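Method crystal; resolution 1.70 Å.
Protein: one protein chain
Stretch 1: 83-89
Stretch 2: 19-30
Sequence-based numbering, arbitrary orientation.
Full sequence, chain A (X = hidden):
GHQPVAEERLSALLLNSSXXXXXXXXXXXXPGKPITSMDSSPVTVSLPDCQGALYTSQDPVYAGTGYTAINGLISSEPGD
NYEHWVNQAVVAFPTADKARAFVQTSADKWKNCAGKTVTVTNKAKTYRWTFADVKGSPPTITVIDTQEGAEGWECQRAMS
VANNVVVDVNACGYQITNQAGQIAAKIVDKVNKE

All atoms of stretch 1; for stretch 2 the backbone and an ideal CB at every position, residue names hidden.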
# COMPACT_ATOMS: atom_id res chain seq x y z
N GLU A 83 -8.66 1.30 15.96
CA GLU A 83 -9.77 1.17 15.02
C GLU A 83 -9.32 1.29 13.56
O GLU A 83 -10.00 0.80 12.66
CB GLU A 83 -10.85 2.21 15.31
CG GLU A 83 -11.58 2.01 16.64
CD GLU A 83 -12.54 0.83 16.62
OE1 GLU A 83 -13.14 0.56 15.56
OE2 GLU A 83 -12.70 0.18 17.67
N HIS A 84 -8.18 1.95 13.34
CA HIS A 84 -7.71 2.25 11.98
C HIS A 84 -6.21 2.04 11.88
O HIS A 84 -5.48 2.26 12.85
CB HIS A 84 -8.04 3.70 11.62
CG HIS A 84 -9.48 4.06 11.80
ND1 HIS A 84 -9.94 4.76 12.89
CD2 HIS A 84 -10.57 3.80 11.03
CE1 HIS A 84 -11.25 4.94 12.78
NE2 HIS A 84 -11.65 4.36 11.66
N TRP A 85 -5.74 1.65 10.70
CA TRP A 85 -4.31 1.40 10.50
C TRP A 85 -3.98 1.70 9.05
O TRP A 85 -4.67 1.22 8.15
CB TRP A 85 -4.02 -0.07 10.81
CG TRP A 85 -2.58 -0.48 10.81
CD1 TRP A 85 -1.73 -0.51 11.89
CD2 TRP A 85 -1.82 -0.97 9.70
NE1 TRP A 85 -0.49 -0.97 11.51
CE2 TRP A 85 -0.52 -1.26 10.17
CE3 TRP A 85 -2.11 -1.17 8.34
CZ2 TRP A 85 0.49 -1.74 9.32
CZ3 TRP A 85 -1.11 -1.67 7.52
CH2 TRP A 85 0.17 -1.94 8.01
N VAL A 86 -2.94 2.51 8.82
CA VAL A 86 -2.57 2.87 7.46
C VAL A 86 -1.09 2.68 7.25
O VAL A 86 -0.29 3.12 8.07
CB VAL A 86 -2.93 4.34 7.15
CG1 VAL A 86 -2.20 4.83 5.88
CG2 VAL A 86 -4.44 4.50 7.03
N ASN A 87 -0.73 2.03 6.15
CA ASN A 87 0.66 1.96 5.71
C ASN A 87 0.69 2.66 4.35
O ASN A 87 0.06 2.19 3.39
CB ASN A 87 1.12 0.51 5.57
CG ASN A 87 2.63 0.37 5.30
OD1 ASN A 87 3.33 1.34 5.02
ND2 ASN A 87 3.13 -0.86 5.40
N GLN A 88 1.37 3.79 4.28
CA GLN A 88 1.49 4.55 3.04
C GLN A 88 2.95 4.64 2.65
O GLN A 88 3.80 4.91 3.49
CB GLN A 88 0.90 5.96 3.18
CG GLN A 88 1.32 6.68 4.44
CD GLN A 88 1.04 8.18 4.38
OE1 GLN A 88 0.85 8.76 3.31
NE2 GLN A 88 1.04 8.82 5.54
N ALA A 89 3.23 4.40 1.38
CA ALA A 89 4.61 4.45 0.90
C ALA A 89 4.68 4.99 -0.52
O ALA A 89 3.75 4.80 -1.31
CB ALA A 89 5.23 3.07 0.96
N UNK A 19 -4.24 14.72 7.43
CA UNK A 19 -4.76 14.12 6.22
C UNK A 19 -5.12 12.65 6.41
O UNK A 19 -6.14 12.20 5.91
CB UNK A 19 -3.74 14.27 5.09
N UNK A 20 -4.28 11.90 7.13
CA UNK A 20 -4.55 10.49 7.39
C UNK A 20 -5.80 10.34 8.26
O UNK A 20 -6.69 9.54 7.96
CB UNK A 20 -3.35 9.83 8.06
N UNK A 21 -5.85 11.11 9.35
CA UNK A 21 -7.02 11.12 10.23
C UNK A 21 -8.30 11.42 9.46
O UNK A 21 -9.31 10.76 9.65
CB UNK A 21 -6.83 12.15 11.35
N UNK A 22 -8.24 12.43 8.60
CA UNK A 22 -9.41 12.88 7.86
C UNK A 22 -9.94 11.79 6.93
O UNK A 22 -11.15 11.60 6.82
CB UNK A 22 -9.07 14.14 7.06
N UNK A 23 -9.05 11.08 6.26
CA UNK A 23 -9.49 10.02 5.36
C UNK A 23 -10.10 8.88 6.17
O UNK A 23 -11.15 8.33 5.80
CB UNK A 23 -8.33 9.51 4.51
N UNK A 24 -9.46 8.54 7.28
CA UNK A 24 -9.83 7.33 8.02
C UNK A 24 -11.01 7.53 8.98
O UNK A 24 -11.56 6.56 9.49
CB UNK A 24 -8.62 6.83 8.81
N UNK A 25 -11.39 8.78 9.23
CA UNK A 25 -12.46 9.03 10.17
C UNK A 25 -11.99 8.98 11.61
O UNK A 25 -12.72 8.53 12.50
CB UNK A 25 -13.59 8.02 9.96
N UNK A 26 -10.77 9.43 11.84
CA UNK A 26 -10.17 9.43 13.17
C UNK A 26 -9.71 10.83 13.55
O UNK A 26 -9.66 11.72 12.71
CB UNK A 26 -9.00 8.45 13.23
N UNK A 27 -9.35 11.02 14.82
CA UNK A 27 -8.74 12.26 15.28
C UNK A 27 -7.50 11.96 16.11
O UNK A 27 -6.95 12.86 16.75
CB UNK A 27 -9.74 13.09 16.09
N UNK A 28 -7.06 10.70 16.12
CA UNK A 28 -5.99 10.31 17.04
C UNK A 28 -4.94 9.36 16.46
O UNK A 28 -4.12 8.83 17.20
CB UNK A 28 -6.61 9.65 18.27
N UNK A 29 -4.95 9.15 15.15
CA UNK A 29 -3.94 8.27 14.56
C UNK A 29 -2.58 8.95 14.63
O UNK A 29 -2.48 10.16 14.43
CB UNK A 29 -4.29 7.92 13.11
N UNK A 30 -1.55 8.18 14.95
CA UNK A 30 -0.20 8.71 15.02
C UNK A 30 0.74 7.88 14.18
O UNK A 30 0.66 6.65 14.18
CB UNK A 30 0.29 8.76 16.47

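Position 19 lies in the helix with no atom of stretch 1 within 5.5 Å of its ideal CB, so the contact sets no preference; it is Glu-19.

At position 20 the CA-to-CB bond points toward the strand, and the ideal CB stands 5.2 Å from Gln-88 NE2. That gap suits a medium aliphatic chain, though a polar one could address the amide. The residue is Val-20, chi1 t: its CG1 lies 4.2 Å from Val-86 CG2 and its CG2 3.7 Å from Gln-88 NE2, an amide already hydrogen-bonded elsewhere in the structure.

Position 21 points away from stretch 1, but the backbone N of position 29 lies 5.2 Å from its ideal CB, so a short acceptor such as asparagine or aspartate would suit it. Asn-21 turns its end back, and its OD1 accepts a hydrogen bond from that N (2.9 Å). Positions 22 and 23 are out of reach and undetermined by stretch 1; they are Ala-22 and Val-23.

Position 24 points toward stretch 1, its ideal CB 4.2 Å from His-84 CG and 5.1 Å from Val-86 CG2. A flexible apolar chain, leucine or methionine, would fit between ring and valine. Met-24, m at all three chi angles, puts its CG 3.6 Å from Val-86 CG2 and its CE 4.1 Å from His-84 CD2. Its carbonyl O sits over one face of the imidazole, 3.1 Å from His-84 NE2, but the angle is too poor for a hydrogen bond.

At position 25 phi/psi is 80/36, the first departure from helical angles. A CB here would jam against the preceding carbonyl O, which by itself calls for glycine. Gly-25 also brings its O to 3.9 Å from His-84 CE1.

The ideal CB of position 26 points toward stretch 1, 3.8 Å from His-84 ND1, so a small side chain such as alanine, serine or threonine is reasonable. Ser-26, chi1 t, keeps its CB oblique to the ring, while its OG accepts a hydrogen bond from the N of position 28 (3.1 Å).

Position 29 points toward the strand, yet its ideal CB has nothing of stretch 1 within 5.5 Å. A medium to long apolar chain, leucine, isoleucine or methionine, would approach His-84, and a longer one would also reach Val-86, whose CG2 is 7.0 Å from the ideal CB. Met-29 (m, t, p) places its SD 3.7 Å from His-84 CB and 5.2 Å from the ring centroid, an oblique sulfur-aromatic contact; its CE reaches 3.9 Å from Val-86 CG2 and 4.0 Å from Trp-85 N.

Positions 27, 28 and 30 are out of reach and unconstrained here; they are Ser-27, Ser-28 and Gln-30.

Stretch 2 (19-30) EVNAVMGSSSMQ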
# COMPACT_ATOMS: atom_id res chain seq x y z
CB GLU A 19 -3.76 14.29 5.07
CG GLU A 19 -3.55 15.75 4.66
CD GLU A 19 -2.38 15.96 3.71
OE1 GLU A 19 -1.32 15.33 3.90
OE2 GLU A 19 -2.52 16.76 2.76
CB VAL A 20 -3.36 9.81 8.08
CG1 VAL A 20 -3.73 8.35 8.44
CG2 VAL A 20 -2.15 9.85 7.18
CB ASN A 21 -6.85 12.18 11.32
CG ASN A 21 -6.11 11.65 12.54
OD1 ASN A 21 -6.25 10.48 12.92
ND2 ASN A 21 -5.35 12.54 13.19
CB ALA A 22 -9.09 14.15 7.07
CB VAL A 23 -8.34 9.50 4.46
CG1 VAL A 23 -8.75 8.18 3.77
CG2 VAL A 23 -7.94 10.55 3.44
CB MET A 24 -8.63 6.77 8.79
CG MET A 24 -7.49 6.23 7.92
SD MET A 24 -8.02 5.14 6.57
CE MET A 24 -8.57 3.72 7.50
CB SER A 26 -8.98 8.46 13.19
OG SER A 26 -8.39 8.39 14.48
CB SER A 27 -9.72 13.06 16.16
OG SER A 27 -10.78 13.60 15.39
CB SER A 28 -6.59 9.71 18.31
OG SER A 28 -7.42 8.61 18.00
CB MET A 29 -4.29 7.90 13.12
CG MET A 29 -5.53 7.05 12.99
SD MET A 29 -6.04 6.76 11.28
CE MET A 29 -4.83 5.52 10.79
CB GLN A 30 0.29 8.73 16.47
CG GLN A 30 -0.24 9.90 17.28
CD GLN A 30 0.58 11.16 17.09
OE1 GLN A 30 1.54 11.41 17.83
NE2 GLN A 30 0.21 11.97 16.10
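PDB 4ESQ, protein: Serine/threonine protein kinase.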